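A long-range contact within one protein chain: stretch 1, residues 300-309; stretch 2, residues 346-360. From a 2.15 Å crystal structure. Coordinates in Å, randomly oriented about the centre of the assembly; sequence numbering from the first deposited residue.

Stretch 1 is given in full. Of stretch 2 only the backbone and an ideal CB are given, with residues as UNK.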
# COMPACT_ATOMS: atom_id res chain seq x y z
N ALA A 300 -22.39 3.78 -8.71
CA ALA A 300 -21.03 3.39 -9.05
C ALA A 300 -21.10 2.56 -10.32
O ALA A 300 -20.30 2.73 -11.22
CB ALA A 300 -20.34 2.65 -7.93
N LEU A 301 -22.17 1.76 -10.44
CA LEU A 301 -22.29 0.86 -11.59
C LEU A 301 -22.56 1.66 -12.83
O LEU A 301 -21.97 1.39 -13.87
CB LEU A 301 -23.39 -0.19 -11.39
CG LEU A 301 -23.80 -1.02 -12.62
CD1 LEU A 301 -22.63 -1.84 -13.14
CD2 LEU A 301 -25.05 -1.92 -12.34
N ALA A 302 -23.39 2.70 -12.72
CA ALA A 302 -23.72 3.53 -13.90
C ALA A 302 -22.48 4.22 -14.42
O ALA A 302 -22.22 4.24 -15.63
CB ALA A 302 -24.82 4.56 -13.58
N ALA A 303 -21.69 4.76 -13.49
CA ALA A 303 -20.46 5.43 -13.84
C ALA A 303 -19.50 4.48 -14.56
O ALA A 303 -18.90 4.83 -15.58
CB ALA A 303 -19.80 5.99 -12.59
N ALA A 304 -19.33 3.28 -14.01
CA ALA A 304 -18.41 2.29 -14.61
C ALA A 304 -18.86 1.96 -16.03
O ALA A 304 -18.03 1.82 -16.94
CB ALA A 304 -18.32 0.98 -13.76
N GLU A 305 -20.16 1.84 -16.22
CA GLU A 305 -20.74 1.48 -17.52
C GLU A 305 -20.55 2.57 -18.56
O GLU A 305 -20.33 2.28 -19.74
CB GLU A 305 -22.24 1.14 -17.37
CG GLU A 305 -22.49 -0.18 -16.65
CD GLU A 305 -23.98 -0.45 -16.34
OE1 GLU A 305 -24.74 0.52 -16.09
OE2 GLU A 305 -24.37 -1.63 -16.25
N GLN A 306 -20.59 3.83 -18.13
CA GLN A 306 -20.47 4.96 -19.04
C GLN A 306 -19.00 5.11 -19.45
O GLN A 306 -18.68 5.30 -20.62
CB GLN A 306 -21.00 6.23 -18.34
CG GLN A 306 -20.95 7.52 -19.16
CD GLN A 306 -21.67 7.39 -20.50
OE1 GLN A 306 -22.81 6.93 -20.56
NE2 GLN A 306 -20.96 7.72 -21.58
N ALA A 307 -18.10 4.97 -18.49
CA ALA A 307 -16.68 4.88 -18.74
C ALA A 307 -16.31 3.77 -19.73
O ALA A 307 -15.46 3.96 -20.60
CB ALA A 307 -15.93 4.68 -17.44
N TRP A 308 -16.89 2.59 -19.58
CA TRP A 308 -16.63 1.54 -20.55
C TRP A 308 -17.17 1.91 -21.94
O TRP A 308 -16.59 1.51 -22.94
CB TRP A 308 -17.20 0.20 -20.11
CG TRP A 308 -16.80 -0.90 -21.06
CD1 TRP A 308 -17.51 -1.37 -22.12
CD2 TRP A 308 -15.53 -1.55 -21.10
NE1 TRP A 308 -16.79 -2.32 -22.78
CE2 TRP A 308 -15.56 -2.44 -22.19
CE3 TRP A 308 -14.39 -1.52 -20.28
CZ2 TRP A 308 -14.49 -3.30 -22.49
CZ3 TRP A 308 -13.32 -2.36 -20.58
CH2 TRP A 308 -13.37 -3.21 -21.69
N ARG A 309 -18.29 2.63 -22.02
CA ARG A 309 -18.81 3.06 -23.32
C ARG A 309 -17.78 3.97 -24.01
O ARG A 309 -17.43 3.78 -25.19
CB ARG A 309 -20.12 3.82 -23.16
CG ARG A 309 -21.35 2.97 -23.36
CD ARG A 309 -22.60 3.66 -22.81
NE ARG A 309 -23.20 2.77 -21.83
CZ ARG A 309 -23.68 3.14 -20.64
NH1 ARG A 309 -23.75 4.42 -20.31
NH2 ARG A 309 -24.17 2.22 -19.83
N UNK A 346 -14.10 -6.72 -13.81
CA UNK A 346 -14.97 -6.23 -12.72
C UNK A 346 -16.41 -5.94 -13.21
O UNK A 346 -17.39 -6.25 -12.54
CB UNK A 346 -14.37 -4.96 -12.11
N UNK A 347 -16.52 -5.38 -14.41
CA UNK A 347 -17.83 -5.15 -14.99
C UNK A 347 -18.53 -6.48 -15.32
O UNK A 347 -19.74 -6.60 -15.10
CB UNK A 347 -17.70 -4.29 -16.25
N UNK A 348 -17.79 -7.41 -15.92
CA UNK A 348 -18.30 -8.77 -16.15
C UNK A 348 -18.81 -9.42 -14.86
O UNK A 348 -19.87 -10.05 -14.86
CB UNK A 348 -17.20 -9.64 -16.77
N UNK A 349 -18.05 -9.25 -13.77
CA UNK A 349 -18.34 -9.94 -12.51
C UNK A 349 -19.64 -9.44 -11.93
O UNK A 349 -20.44 -10.25 -11.44
CB UNK A 349 -17.20 -9.75 -11.50
N UNK A 350 -19.88 -8.13 -11.95
CA UNK A 350 -21.12 -7.57 -11.35
C UNK A 350 -22.36 -7.58 -12.27
O UNK A 350 -23.50 -7.63 -11.79
CB UNK A 350 -20.85 -6.13 -10.92
N UNK A 351 -22.15 -7.53 -13.59
CA UNK A 351 -23.29 -7.50 -14.52
C UNK A 351 -23.57 -8.85 -15.19
O UNK A 351 -24.67 -9.07 -15.66
CB UNK A 351 -23.04 -6.45 -15.60
N UNK A 352 -22.53 -9.65 -15.39
CA UNK A 352 -22.68 -10.92 -16.03
C UNK A 352 -22.77 -10.81 -17.54
O UNK A 352 -22.86 -11.81 -18.22
CB UNK A 352 -23.92 -11.63 -15.48
N UNK A 353 -22.64 -9.59 -18.07
CA UNK A 353 -22.87 -9.35 -19.49
C UNK A 353 -21.75 -9.82 -20.42
O UNK A 353 -20.53 -9.61 -20.16
CB UNK A 353 -23.10 -7.85 -19.71
N UNK A 354 -22.18 -10.44 -21.52
CA UNK A 354 -21.28 -10.91 -22.56
C UNK A 354 -20.32 -9.84 -23.09
O UNK A 354 -19.15 -10.13 -23.40
CB UNK A 354 -22.11 -11.47 -23.72
N UNK A 355 -20.82 -8.60 -23.21
CA UNK A 355 -19.98 -7.56 -23.81
C UNK A 355 -18.64 -7.43 -23.09
O UNK A 355 -17.61 -7.24 -23.74
CB UNK A 355 -20.71 -6.22 -23.79
N UNK A 356 -18.65 -7.56 -21.76
CA UNK A 356 -17.44 -7.48 -20.96
C UNK A 356 -16.56 -8.74 -21.08
O UNK A 356 -15.35 -8.64 -21.25
CB UNK A 356 -17.81 -7.25 -19.50
N UNK A 357 -17.18 -9.92 -21.03
CA UNK A 357 -16.40 -11.17 -21.18
C UNK A 357 -15.80 -11.34 -22.59
O UNK A 357 -14.69 -11.84 -22.73
CB UNK A 357 -17.29 -12.37 -20.86
N UNK A 358 -16.52 -10.86 -23.60
CA UNK A 358 -15.98 -10.80 -24.97
C UNK A 358 -14.64 -10.09 -25.00
O UNK A 358 -13.69 -10.56 -25.65
CB UNK A 358 -16.96 -10.09 -25.91
N UNK A 359 -14.54 -8.95 -24.31
CA UNK A 359 -13.28 -8.23 -24.33
C UNK A 359 -12.19 -9.11 -23.73
O UNK A 359 -11.10 -9.25 -24.29
CB UNK A 359 -13.39 -6.91 -23.57
N UNK A 360 -12.52 -9.77 -22.63
CA UNK A 360 -11.56 -10.64 -21.96
C UNK A 360 -11.10 -11.77 -22.89
O UNK A 360 -9.90 -11.99 -23.06
CB UNK A 360 -12.17 -11.22 -20.68

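Stretch 1 is a continuous helix that presents Leu 301, Ala 304, Glu 305 and Trp 308 to stretch 2, where a short turn joins helices 346-351 and 354-360. Position 346 is helical with its CB out of reach, so the visible atoms restrict it little; it is Glu 346, whose carboxylate is bonded elsewhere in the structure.

At position 347 CA-to-CB points toward stretch 1. The ideal CB stands clear of it, and the small methyl of Ala 304 leaves a hollow bordered by Leu 301, Glu 305 and Trp 308. A medium to large apolar side chain such as leucine, methionine or isoleucine would suit it. The residue is Leu 347, which enters as a knob into this hole: CD2 lies 3.8 Å from Ala 304 CB, and CD1 lies 3.8 Å from Trp 308 CB.

Positions 348 and 349 point out of reach, and many helix-compatible residues would serve; they are Trp 348 and Val 349. Position 350 points toward stretch 1, its ideal CB 5.1 Å from Leu 301 CD1, which favours a modest apolar group. Val 350 brings CG1 to 4.1 Å from Leu 301 CD1.

Position 351, also directed toward stretch 1, has its ideal CB facing both an apolar and a charged neighbour, 5.2 Å from Leu 301 CD1 and 5.0 Å from Glu 305 OE2. Valine, threonine or serine would be plausible. Thr 351 sets CG2 3.8 Å from Leu 301 CD1, while OG1 donates to Leu 347 O and accepts from the backbone N of residue 353.

Position 352 has phi/psi of 79/3 just after the helix; positive phi favours glycine, with asparagine possible. It is Gly 352. Position 353, the N-cap residue, points toward stretch 1, where Glu 305 offers negative charge at a distance. A long basic side chain, lysine or arginine, could reach it. Arg 353 does so in a salt bridge, NH2 donating to Glu 305 OE2 at 3.0 Å.

Position 354 points out of reach and tolerates many residues; it is Ala 354. Position 355 points sideways with no close neighbour in stretch 1, so a polar or small residue would do. Glu 355, in the first turn of the second helix, forms a salt bridge with Arg 353.

Position 356 also points sideways, but a large aromatic or methionine could reach the Trp 308 indole. Tyr 356 directs its edge toward one face of that indole, with CE1 3.6 Å from Trp 308 CD1. Its OH shares a water with Glu 305 O, 2.8 Å from the water oxygen in each case.

Positions 357 and 358 are out of reach and admit most helix-compatible residues; they are His 357 and Asp 358. At position 359 the ideal CB is 3.9 Å from Trp 308 CZ2, favouring an aromatic or aliphatic group. Tyr 359 offers its face to the indole edge, with Trp 308 CH2 3.7 Å from Tyr 359 CG. Position 360, out of reach, is similarly permissive; it is Ile 360.

Stretch 2, residues 346-360: ELWVVTGRAEYHDYI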
# COMPACT_ATOMS: atom_id res chain seq x y z
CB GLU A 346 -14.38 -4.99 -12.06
CG GLU A 346 -12.95 -5.19 -11.56
CD GLU A 346 -12.82 -6.32 -10.52
OE1 GLU A 346 -13.85 -6.88 -10.07
OE2 GLU A 346 -11.69 -6.59 -10.09
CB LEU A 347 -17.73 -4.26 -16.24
CG LEU A 347 -17.70 -2.76 -15.89
CD1 LEU A 347 -17.09 -1.91 -17.01
CD2 LEU A 347 -19.12 -2.30 -15.56
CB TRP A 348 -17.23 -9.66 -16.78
CG TRP A 348 -17.73 -11.07 -16.99
CD1 TRP A 348 -18.85 -11.44 -17.71
CD2 TRP A 348 -17.24 -12.26 -16.39
NE1 TRP A 348 -19.05 -12.79 -17.61
CE2 TRP A 348 -18.09 -13.32 -16.80
CE3 TRP A 348 -16.13 -12.56 -15.59
CZ2 TRP A 348 -17.86 -14.64 -16.44
CZ3 TRP A 348 -15.92 -13.87 -15.21
CH2 TRP A 348 -16.78 -14.90 -15.63
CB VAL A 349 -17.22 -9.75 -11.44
CG1 VAL A 349 -17.74 -10.16 -10.06
CG2 VAL A 349 -15.99 -10.55 -11.80
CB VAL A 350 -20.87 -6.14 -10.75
CG1 VAL A 350 -20.55 -5.12 -11.85
CG2 VAL A 350 -22.04 -5.68 -9.84
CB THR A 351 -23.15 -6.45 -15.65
OG1 THR A 351 -22.16 -6.89 -16.60
CG2 THR A 351 -22.78 -5.04 -15.09
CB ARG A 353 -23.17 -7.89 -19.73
CG ARG A 353 -24.64 -7.61 -19.89
CD ARG A 353 -24.85 -6.16 -20.26
NE ARG A 353 -25.50 -5.52 -19.15
CZ ARG A 353 -25.01 -4.53 -18.43
NH1 ARG A 353 -23.93 -3.87 -18.83
NH2 ARG A 353 -25.70 -4.12 -17.39
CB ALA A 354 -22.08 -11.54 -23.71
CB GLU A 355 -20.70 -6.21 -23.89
CG GLU A 355 -21.01 -5.54 -22.53
CD GLU A 355 -21.74 -4.21 -22.70
OE1 GLU A 355 -21.34 -3.43 -23.58
OE2 GLU A 355 -22.73 -3.97 -21.99
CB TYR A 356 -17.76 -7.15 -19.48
CG TYR A 356 -18.66 -5.95 -19.34
CD1 TYR A 356 -18.29 -4.72 -19.88
CD2 TYR A 356 -19.94 -6.08 -18.84
CE1 TYR A 356 -19.13 -3.63 -19.81
CE2 TYR A 356 -20.81 -4.98 -18.80
CZ TYR A 356 -20.39 -3.77 -19.28
OH TYR A 356 -21.22 -2.69 -19.24
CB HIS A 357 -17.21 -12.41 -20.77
CG HIS A 357 -16.38 -13.65 -20.70
ND1 HIS A 357 -15.81 -14.09 -19.52
CD2 HIS A 357 -15.88 -14.45 -21.68
CE1 HIS A 357 -15.02 -15.12 -19.77
NE2 HIS A 357 -15.05 -15.36 -21.07
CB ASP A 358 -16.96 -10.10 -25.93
CG ASP A 358 -18.18 -10.97 -26.28
OD1 ASP A 358 -18.18 -12.17 -25.97
OD2 ASP A 358 -19.18 -10.43 -26.81
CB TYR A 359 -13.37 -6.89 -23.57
CG TYR A 359 -12.09 -6.07 -23.63
CD1 TYR A 359 -11.10 -6.26 -22.70
CD2 TYR A 359 -11.86 -5.16 -24.66
CE1 TYR A 359 -9.93 -5.55 -22.73
CE2 TYR A 359 -10.67 -4.47 -24.73
CZ TYR A 359 -9.72 -4.66 -23.73
OH TYR A 359 -8.54 -3.97 -23.73
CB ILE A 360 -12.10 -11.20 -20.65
CG1 ILE A 360 -12.51 -10.05 -19.70
CG2 ILE A 360 -11.05 -12.08 -19.99
CD1 ILE A 360 -13.40 -10.51 -18.51
O HOH W 1 -20.75 -0.31 -20.67
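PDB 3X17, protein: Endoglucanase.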